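Local coordinates for protein beta-xylosidase (Uncultured organism, PDB 4MLG) that probably catalyses the hydrolysis of beta-1,4-xylans and xylo-oligosaccharides, releasing D-xylose units from their non-reducing ends, at residues R220-S225 and V269-H274; R200-L205 and Y234-S239; G152-W155 and L159-Y162. All coordinates share one frame; numbering follows the deposited sequence.

Contact 1: residues R220-S225 and V269-H274; sequences RFFEAS and VGWTTH. With CA (calcium ion), chain M; SO4 (sulfate ion), chain N.
Ala-224 lays its methyl group over one face of the His-274 imidazole. The evidence for a CH-pi contact is positional: Ala-224 CB sits 3.5 Å from the ring centroid of His-274 and 15° off the ring normal, closest to CE1. The ring nitrogens reach their partners at the edge, in the imidazole plane or near it. His-274 NE2 lies 2.8 Å from the calcium ion, which is in the ring plane and is also bound by Asp-85. On the other nitrogen, His-274 ND1 donates a weak hydrogen bond to sulfate O2 at 3.3 Å. The carboxylate of Glu-223 approaches the same anion, its OE2 lying 3.4 Å from sulfate O2, a close approach only. Sulfate probably comes from the crystallisation liquor; its position is consistent with a polar pocket such as family 43 enzymes carry at the propeller centre.

Further along, Phe-222 and Trp-271 form an offset edge-to-face pair, the Trp-271 six-membered ring turning its edge toward the face of Phe-222. Their centroids are 6.0 Å apart with planes at 61°, and Phe-222 CZ meets Trp-271 CH2 at 4.1 Å. The Phe-222 ring is carried out toward Trp-271 because CG stands anti to the backbone N (chi1 -170°).

Outward of this shell, Asp-136 accepts a hydrogen bond from Ala-224 N and touches both Glu-223 and His-274. Phe-222 and Glu-223 together face Ser-239 in a classic beta bulge. Residues 220-222 lead into strand 223-230, which lies at the edge of its sheet within the chain and pairs with 233-239, whereas residues 269-274 belong to the loop linking strand 258-265 to strand 276-280 of the next sheet, so the contact joins two sheets of the propeller.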
loop_
_atom_site.group_PDB
_atom_site.type_symbol
_atom_site.label_atom_id
_atom_site.label_comp_id
_atom_site.label_asym_id
_atom_site.label_seq_id
_atom_site.Cartn_x
_atom_site.Cartn_y
_atom_site.Cartn_z
ATOM N N ARG A 220 -5.162 26.340 7.839
ATOM C CA ARG A 220 -4.553 25.010 7.817
ATOM C C ARG A 220 -4.767 24.298 6.482
ATOM O O ARG A 220 -5.834 24.400 5.882
ATOM C CB ARG A 220 -5.118 24.166 8.966
ATOM C CG ARG A 220 -5.033 22.663 8.765
ATOM C CD ARG A 220 -6.399 22.017 8.911
ATOM N NE ARG A 220 -7.349 22.532 7.930
ATOM C CZ ARG A 220 -8.620 22.153 7.848
ATOM N NH1 ARG A 220 -9.104 21.251 8.691
ATOM N NH2 ARG A 220 -9.409 22.679 6.923
ATOM N N PHE A 221 -3.744 23.583 6.020
ATOM C CA PHE A 221 -3.840 22.829 4.775
ATOM C C PHE A 221 -4.842 21.683 4.882
ATOM O O PHE A 221 -4.863 20.955 5.875
ATOM C CB PHE A 221 -2.470 22.279 4.374
ATOM C CG PHE A 221 -2.505 21.413 3.146
ATOM C CD1 PHE A 221 -2.514 21.981 1.881
ATOM C CD2 PHE A 221 -2.529 20.031 3.255
ATOM C CE1 PHE A 221 -2.549 21.186 0.746
ATOM C CE2 PHE A 221 -2.564 19.230 2.125
ATOM C CZ PHE A 221 -2.574 19.809 0.869
ATOM N N PHE A 222 -5.666 21.528 3.850
ATOM C CA PHE A 222 -6.612 20.421 3.780
ATOM C C PHE A 222 -6.343 19.571 2.541
ATOM O O PHE A 222 -6.127 18.367 2.649
ATOM C CB PHE A 222 -8.057 20.935 3.770
ATOM C CG PHE A 222 -9.093 19.853 3.938
ATOM C CD1 PHE A 222 -9.536 19.487 5.201
ATOM C CD2 PHE A 222 -9.624 19.202 2.835
ATOM C CE1 PHE A 222 -10.488 18.491 5.359
ATOM C CE2 PHE A 222 -10.575 18.206 2.985
ATOM C CZ PHE A 222 -11.007 17.849 4.248
ATOM N N GLU A 223 -6.351 20.206 1.370
ATOM C CA GLU A 223 -6.125 19.506 0.107
ATOM C C GLU A 223 -5.872 20.487 -1.036
ATOM O O GLU A 223 -5.702 21.685 -0.808
ATOM C CB GLU A 223 -7.327 18.624 -0.243
ATOM C CG GLU A 223 -8.593 19.412 -0.545
ATOM C CD GLU A 223 -9.742 18.533 -0.990
ATOM O OE1 GLU A 223 -9.650 17.299 -0.821
ATOM O OE2 GLU A 223 -10.738 19.080 -1.511
ATOM N N ALA A 224 -5.847 19.960 -2.259
ATOM C CA ALA A 224 -5.704 20.760 -3.479
ATOM C C ALA A 224 -4.410 21.569 -3.555
ATOM O O ALA A 224 -4.444 22.784 -3.739
ATOM C CB ALA A 224 -6.915 21.672 -3.672
ATOM N N SER A 225 -3.273 20.892 -3.425
ATOM C CA SER A 225 -1.975 21.552 -3.532
ATOM C C SER A 225 -1.745 22.111 -4.932
ATOM O O SER A 225 -2.058 21.461 -5.927
ATOM C CB SER A 225 -0.844 20.583 -3.177
ATOM O OG SER A 225 -0.817 20.305 -1.789
ATOM N N VAL A 269 -20.488 27.759 -4.131
ATOM C CA VAL A 269 -21.612 26.835 -4.058
ATOM C C VAL A 269 -21.099 25.403 -4.139
ATOM O O VAL A 269 -20.544 24.986 -5.156
ATOM C CB VAL A 269 -22.638 27.085 -5.176
ATOM C CG1 VAL A 269 -23.673 25.971 -5.207
ATOM C CG2 VAL A 269 -23.309 28.434 -4.981
ATOM N N GLY A 270 -21.284 24.657 -3.056
ATOM C CA GLY A 270 -20.744 23.316 -2.953
ATOM C C GLY A 270 -19.741 23.249 -1.819
ATOM O O GLY A 270 -19.116 24.252 -1.477
ATOM N N TRP A 271 -19.586 22.066 -1.235
ATOM C CA TRP A 271 -18.707 21.893 -0.086
ATOM C C TRP A 271 -17.240 21.991 -0.487
ATOM O O TRP A 271 -16.414 22.511 0.261
ATOM C CB TRP A 271 -18.976 20.545 0.586
ATOM C CG TRP A 271 -18.414 20.431 1.972
ATOM C CD1 TRP A 271 -19.083 20.631 3.144
ATOM C CD2 TRP A 271 -17.070 20.083 2.331
ATOM N NE1 TRP A 271 -18.238 20.432 4.211
ATOM C CE2 TRP A 271 -16.997 20.094 3.738
ATOM C CE3 TRP A 271 -15.921 19.763 1.599
ATOM C CZ2 TRP A 271 -15.824 19.800 4.427
ATOM C CZ3 TRP A 271 -14.756 19.473 2.287
ATOM C CH2 TRP A 271 -14.716 19.493 3.685
ATOM N N THR A 272 -16.918 21.489 -1.673
ATOM C CA THR A 272 -15.531 21.429 -2.113
ATOM C C THR A 272 -15.133 22.634 -2.955
ATOM O O THR A 272 -15.948 23.201 -3.681
ATOM C CB THR A 272 -15.258 20.155 -2.929
ATOM O OG1 THR A 272 -15.969 20.220 -4.170
ATOM C CG2 THR A 272 -15.703 18.925 -2.157
ATOM N N THR A 273 -13.867 23.021 -2.845
ATOM C CA THR A 273 -13.294 24.038 -3.715
ATOM C C THR A 273 -11.900 23.596 -4.168
ATOM O O THR A 273 -11.057 23.220 -3.355
ATOM C CB THR A 273 -13.264 25.433 -3.043
ATOM O OG1 THR A 273 -12.679 26.388 -3.937
ATOM C CG2 THR A 273 -12.480 25.405 -1.735
ATOM N N HIS A 274 -11.679 23.613 -5.477
ATOM C CA HIS A 274 -10.427 23.130 -6.049
ATOM C C HIS A 274 -10.019 24.052 -7.186
ATOM O O HIS A 274 -10.876 24.649 -7.834
ATOM C CB HIS A 274 -10.600 21.706 -6.569
ATOM C CG HIS A 274 -9.339 20.902 -6.568
ATOM N ND1 HIS A 274 -9.128 19.854 -5.699
ATOM C CD2 HIS A 274 -8.222 20.993 -7.328
ATOM C CE1 HIS A 274 -7.936 19.331 -5.925
ATOM N NE2 HIS A 274 -7.365 20.006 -6.907
HETATM CA CA CA M . -4.964 20.072 -8.327
HETATM S S SO4 N . -11.112 15.852 -4.309
HETATM O O1 SO4 N . -11.909 15.692 -5.521
HETATM O O2 SO4 N . -10.451 17.153 -4.324
HETATM O O3 SO4 N . -11.981 15.757 -3.139
HETATM O O4 SO4 N . -10.098 14.802 -4.259
#

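Contact 2: residues R200-L205 and Y234-S239; sequences RDLMIL and YYFSYS
Leu-202 and Phe-236 approach from opposite directions, and the leucine ends on the flat of the ring. Its CD2 stands 3.5 Å from the centroid of the Phe-236 ring, 12° off the normal, which identifies a CH-pi contact centred on the face and not on the rim. Phe-236 presents that face with CG anti to the backbone N (chi1 179°), directed at the 200-205 segment.

Ile-204 comes in differently. Its side chain crosses Phe-236 at about a right angle, and only the terminal methyl does the touching: Ile-204 CD1 is 3.6 Å from Phe-236 CE2, on an oblique line. The same methyl also lies over a face of Tyr-238, displaced toward the rim, with Ile-204 CD1 at 4.1 Å from Tyr-238 CE2. The isoleucine and tyrosine side chains run antiparallel alongside one another, and CD1 is shared by both rings.

All four residues are buried, and no hydrogen bond crosses the contact; the nearest CA atoms, Ile-204 and Phe-236, are 9.2 Å apart, which shows that side chains alone bridge the gap. Tyr-238 OH is hydrogen-bonded to Arg-219 O.

Around this apolar layer, Leu-202 also packs on Phe-258 and Tyr-238 on Tyr-260, both of strand 258-265, while Phe-236 touches Ser-225 and Met-227 of strand 223-230. The contact thus packs side chains between two adjacent four-stranded blades of the propeller: strand 200-205 is the last of one, strand 233-239 an inner strand of the next, and the blades meet where 200-205 runs parallel to 258-265.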
loop_
_atom_site.group_PDB
_atom_site.type_symbol
_atom_site.label_atom_id
_atom_site.label_comp_id
_atom_site.label_asym_id
_atom_site.label_seq_id
_atom_site.Cartn_x
_atom_site.Cartn_y
_atom_site.Cartn_z
ATOM N N ARG A 200 8.775 14.931 2.067
ATOM C CA ARG A 200 8.946 15.629 3.334
ATOM C C ARG A 200 7.890 16.711 3.519
ATOM O O ARG A 200 7.213 17.100 2.566
ATOM C CB ARG A 200 10.351 16.228 3.430
ATOM C CG ARG A 200 10.812 16.942 2.169
ATOM C CD ARG A 200 12.251 17.417 2.295
ATOM N NE ARG A 200 13.063 17.005 1.154
ATOM C CZ ARG A 200 14.336 17.345 0.979
ATOM N NH1 ARG A 200 14.949 18.112 1.870
ATOM N NH2 ARG A 200 14.996 16.923 -0.090
ATOM N N ASP A 201 7.749 17.186 4.751
ATOM C CA ASP A 201 6.787 18.236 5.063
ATOM C C ASP A 201 7.091 19.526 4.311
ATOM O O ASP A 201 8.225 20.010 4.322
ATOM C CB ASP A 201 6.766 18.521 6.570
ATOM C CG ASP A 201 6.085 17.426 7.365
ATOM O OD1 ASP A 201 5.177 16.767 6.817
ATOM O OD2 ASP A 201 6.451 17.227 8.542
ATOM N N LEU A 202 6.075 20.070 3.648
ATOM C CA LEU A 202 6.151 21.424 3.122
ATOM C C LEU A 202 5.553 22.340 4.176
ATOM O O LEU A 202 4.344 22.569 4.194
ATOM C CB LEU A 202 5.372 21.561 1.816
ATOM C CG LEU A 202 5.527 22.927 1.140
ATOM C CD1 LEU A 202 6.893 23.045 0.473
ATOM C CD2 LEU A 202 4.409 23.186 0.143
ATOM N N MET A 203 6.404 22.847 5.061
ATOM C CA MET A 203 5.946 23.624 6.205
ATOM C C MET A 203 5.212 24.897 5.794
ATOM O O MET A 203 5.750 25.730 5.065
ATOM C CB MET A 203 7.122 23.970 7.120
ATOM C CG MET A 203 7.936 22.763 7.553
ATOM S SD MET A 203 9.371 23.206 8.551
ATOM C CE MET A 203 8.585 23.762 10.058
ATOM N N ILE A 204 3.972 25.030 6.254
ATOM C CA ILE A 204 3.225 26.268 6.082
ATOM C C ILE A 204 3.178 26.995 7.424
ATOM O O ILE A 204 2.745 26.428 8.429
ATOM C CB ILE A 204 1.803 26.013 5.552
ATOM C CG1 ILE A 204 1.853 25.106 4.321
ATOM C CG2 ILE A 204 1.120 27.326 5.208
ATOM C CD1 ILE A 204 0.505 24.846 3.697
ATOM N N LEU A 205 3.632 28.245 7.440
ATOM C CA LEU A 205 3.840 28.963 8.693
ATOM C C LEU A 205 2.917 30.161 8.901
ATOM O O LEU A 205 2.166 30.551 8.008
ATOM C CB LEU A 205 5.293 29.433 8.791
ATOM C CG LEU A 205 6.383 28.382 8.602
ATOM C CD1 LEU A 205 7.758 29.008 8.774
ATOM C CD2 LEU A 205 6.190 27.231 9.573
ATOM N N TYR A 234 7.605 32.372 -5.156
ATOM C CA TYR A 234 6.811 31.147 -5.199
ATOM C C TYR A 234 5.440 31.354 -4.562
ATOM O O TYR A 234 5.303 32.085 -3.581
ATOM C CB TYR A 234 7.541 30.000 -4.495
ATOM C CG TYR A 234 8.695 29.418 -5.279
ATOM C CD1 TYR A 234 8.526 28.283 -6.059
ATOM C CD2 TYR A 234 9.956 30.001 -5.235
ATOM C CE1 TYR A 234 9.579 27.743 -6.775
ATOM C CE2 TYR A 234 11.014 29.469 -5.948
ATOM C CZ TYR A 234 10.821 28.341 -6.715
ATOM O OH TYR A 234 11.870 27.807 -7.428
ATOM N N TYR A 235 4.427 30.704 -5.124
ATOM C CA TYR A 235 3.076 30.793 -4.587
ATOM C C TYR A 235 2.470 29.408 -4.401
ATOM O O TYR A 235 2.083 28.757 -5.370
ATOM C CB TYR A 235 2.180 31.627 -5.506
ATOM C CG TYR A 235 2.505 33.105 -5.535
ATOM C CD1 TYR A 235 1.865 33.993 -4.680
ATOM C CD2 TYR A 235 3.444 33.613 -6.425
ATOM C CE1 TYR A 235 2.156 35.346 -4.705
ATOM C CE2 TYR A 235 3.741 34.964 -6.456
ATOM C CZ TYR A 235 3.095 35.823 -5.595
ATOM O OH TYR A 235 3.390 37.168 -5.626
ATOM N N PHE A 236 2.392 28.958 -3.153
ATOM C CA PHE A 236 1.751 27.687 -2.850
ATOM C C PHE A 236 0.315 27.913 -2.399
ATOM O O PHE A 236 0.069 28.375 -1.284
ATOM C CB PHE A 236 2.529 26.925 -1.777
ATOM C CG PHE A 236 1.908 25.609 -1.400
ATOM C CD1 PHE A 236 2.074 24.494 -2.208
ATOM C CD2 PHE A 236 1.155 25.488 -0.243
ATOM C CE1 PHE A 236 1.502 23.279 -1.868
ATOM C CE2 PHE A 236 0.579 24.277 0.105
ATOM C CZ PHE A 236 0.754 23.170 -0.708
ATOM N N SER A 237 -0.630 27.591 -3.274
ATOM C CA SER A 237 -2.043 27.733 -2.956
ATOM C C SER A 237 -2.666 26.371 -2.662
ATOM O O SER A 237 -2.128 25.334 -3.058
ATOM C CB SER A 237 -2.783 28.436 -4.093
ATOM O OG SER A 237 -2.604 27.752 -5.320
ATOM N N TYR A 238 -3.799 26.381 -1.965
ATOM C CA TYR A 238 -4.415 25.147 -1.491
ATOM C C TYR A 238 -5.846 25.366 -1.014
ATOM O O TYR A 238 -6.303 26.503 -0.895
ATOM C CB TYR A 238 -3.582 24.545 -0.356
ATOM C CG TYR A 238 -3.374 25.482 0.817
ATOM C CD1 TYR A 238 -4.185 25.410 1.941
ATOM C CD2 TYR A 238 -2.364 26.435 0.799
ATOM C CE1 TYR A 238 -3.998 26.262 3.012
ATOM C CE2 TYR A 238 -2.170 27.292 1.864
ATOM C CZ TYR A 238 -2.990 27.200 2.968
ATOM O OH TYR A 238 -2.799 28.051 4.031
ATOM N N SER A 239 -6.544 24.267 -0.738
ATOM C CA SER A 239 -7.905 24.318 -0.211
ATOM C C SER A 239 -7.911 24.061 1.292
ATOM O O SER A 239 -7.096 23.292 1.801
ATOM C CB SER A 239 -8.792 23.291 -0.916
ATOM O OG SER A 239 -10.042 23.153 -0.263
#

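Contact 3: residues G152-W155 and L159-Y162; sequences GGLW and LQRY
Gln-160 is folded back onto the backbone of Trp-155 by two torsions: CG stands between the backbone N and the carbonyl carbon (chi1 62°), and the chain then bends at chi2 (-79°). The carboxamide thereby meets both polar backbone atoms of one residue. Gln-160 NE2 donates to Trp-155 O over 2.7 Å at an N-H...O angle of 162°; NE2 lies in the carbonyl plane of Trp-155, on a lone pair of its O, and that O lies in turn in the amide plane of Gln-160. The companion bond, from Trp-155 N to Gln-160 OE1 at 2.9 Å, is weak because it is bent. Gln-160 NE2 is also hydrogen-bonded to Glu-169 of the second subunit.

Leu-159 adds a backbone bond, from its N to Gly-153 O at 3.2 Å, and its branch runs along the glycines, with CD2 3.6 Å from Gly-153 N and CD1 4.0 Å from Gly-152 CA.

A leucine in place of Gln-160 would probably leave Trp-155 N and O, and Glu-169 of the second subunit, without these bonds.

Outside the pair, Arg-161 makes a salt bridge to the same Glu-169 of the second subunit. The whole contact closes a loop between strands 147-151 and 162-163, with a short 3-10 turn at residues 159-161 leading into the latter strand.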
loop_
_atom_site.group_PDB
_atom_site.type_symbol
_atom_site.label_atom_id
_atom_site.label_comp_id
_atom_site.label_asym_id
_atom_site.label_seq_id
_atom_site.Cartn_x
_atom_site.Cartn_y
_atom_site.Cartn_z
ATOM N N GLY A 152 -1.063 15.404 -0.913
ATOM C CA GLY A 152 -1.627 15.371 0.423
ATOM C C GLY A 152 -3.096 15.754 0.425
ATOM O O GLY A 152 -3.557 16.494 -0.445
ATOM N N GLY A 153 -3.832 15.244 1.408
ATOM C CA GLY A 153 -5.244 15.549 1.547
ATOM C C GLY A 153 -5.833 14.947 2.809
ATOM O O GLY A 153 -5.717 13.746 3.040
ATOM N N LEU A 154 -6.471 15.780 3.626
ATOM C CA LEU A 154 -7.037 15.325 4.895
ATOM C C LEU A 154 -8.251 14.417 4.731
ATOM O O LEU A 154 -8.871 14.369 3.668
ATOM C CB LEU A 154 -7.412 16.518 5.779
ATOM C CG LEU A 154 -6.256 17.306 6.393
ATOM C CD1 LEU A 154 -6.778 18.359 7.360
ATOM C CD2 LEU A 154 -5.278 16.367 7.084
ATOM N N TRP A 155 -8.568 13.694 5.803
ATOM C CA TRP A 155 -9.784 12.885 5.899
ATOM C C TRP A 155 -9.859 11.773 4.852
ATOM O O TRP A 155 -9.242 10.720 5.012
ATOM C CB TRP A 155 -11.031 13.777 5.847
ATOM C CG TRP A 155 -11.091 14.796 6.955
ATOM C CD1 TRP A 155 -10.192 14.962 7.971
ATOM C CD2 TRP A 155 -12.106 15.789 7.154
ATOM N NE1 TRP A 155 -10.584 15.995 8.787
ATOM C CE2 TRP A 155 -11.756 16.519 8.308
ATOM C CE3 TRP A 155 -13.276 16.131 6.469
ATOM C CZ2 TRP A 155 -12.534 17.571 8.792
ATOM C CZ3 TRP A 155 -14.048 17.175 6.951
ATOM C CH2 TRP A 155 -13.673 17.882 8.101
ATOM N N LEU A 159 -4.275 11.214 4.449
ATOM C CA LEU A 159 -2.996 11.820 4.812
ATOM C C LEU A 159 -2.692 11.641 6.295
ATOM O O LEU A 159 -1.530 11.582 6.696
ATOM C CB LEU A 159 -2.982 13.307 4.446
ATOM C CG LEU A 159 -1.689 14.097 4.663
ATOM C CD1 LEU A 159 -0.571 13.564 3.782
ATOM C CD2 LEU A 159 -1.919 15.578 4.404
ATOM N N GLN A 160 -3.740 11.545 7.108
ATOM C CA GLN A 160 -3.575 11.397 8.551
ATOM C C GLN A 160 -3.165 9.983 8.952
ATOM O O GLN A 160 -2.764 9.746 10.091
ATOM C CB GLN A 160 -4.847 11.816 9.300
ATOM C CG GLN A 160 -6.083 10.988 8.984
ATOM C CD GLN A 160 -6.729 11.374 7.669
ATOM O OE1 GLN A 160 -6.335 12.353 7.034
ATOM N NE2 GLN A 160 -7.727 10.604 7.250
ATOM N N ARG A 161 -3.261 9.045 8.013
ATOM C CA ARG A 161 -2.856 7.670 8.276
ATOM C C ARG A 161 -1.336 7.531 8.304
ATOM O O ARG A 161 -0.807 6.503 8.728
ATOM C CB ARG A 161 -3.434 6.726 7.220
ATOM C CG ARG A 161 -4.950 6.616 7.222
ATOM C CD ARG A 161 -5.417 5.651 6.142
ATOM N NE ARG A 161 -6.860 5.433 6.169
ATOM C CZ ARG A 161 -7.504 4.624 5.333
ATOM N NH1 ARG A 161 -6.831 3.957 4.405
ATOM N NH2 ARG A 161 -8.819 4.480 5.424
ATOM N N TYR A 162 -0.637 8.570 7.859
ATOM C CA TYR A 162 0.813 8.503 7.708
ATOM C C TYR A 162 1.553 9.534 8.557
ATOM O O TYR A 162 1.116 10.677 8.694
ATOM C CB TYR A 162 1.202 8.679 6.234
ATOM C CG TYR A 162 0.524 7.708 5.293
ATOM C CD1 TYR A 162 1.134 6.512 4.936
ATOM C CD2 TYR A 162 -0.726 7.990 4.757
ATOM C CE1 TYR A 162 0.515 5.624 4.075
ATOM C CE2 TYR A 162 -1.351 7.110 3.895
ATOM C CZ TYR A 162 -0.727 5.928 3.559
ATOM O OH TYR A 162 -1.349 5.052 2.700
#

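Contact 1 is the link between the other two. It joins contact 2 through the bulge, by probable hydrogen bonds from Ser-239 N to Glu-223 O (2.7 Å) and from Phe-222 N to Ser-239 O (3.1 Å). Toward contact 3, Leu-154 N and Phe-222 O are 2.8 Å apart, again a probable hydrogen bond, and Phe-222 CZ packs 3.6 Å from Trp-155 CE3. Contacts 2 and 3 do not touch; their nearest atoms are about 7 Å apart. Contact 1 alone holds a calcium ligand; the Tyr-238 side chain and Gly-152 lie about 9 and 10 Å from the ion. The Trp-155 side chain is about 5 Å from a second sulfate, not the one beside His-274.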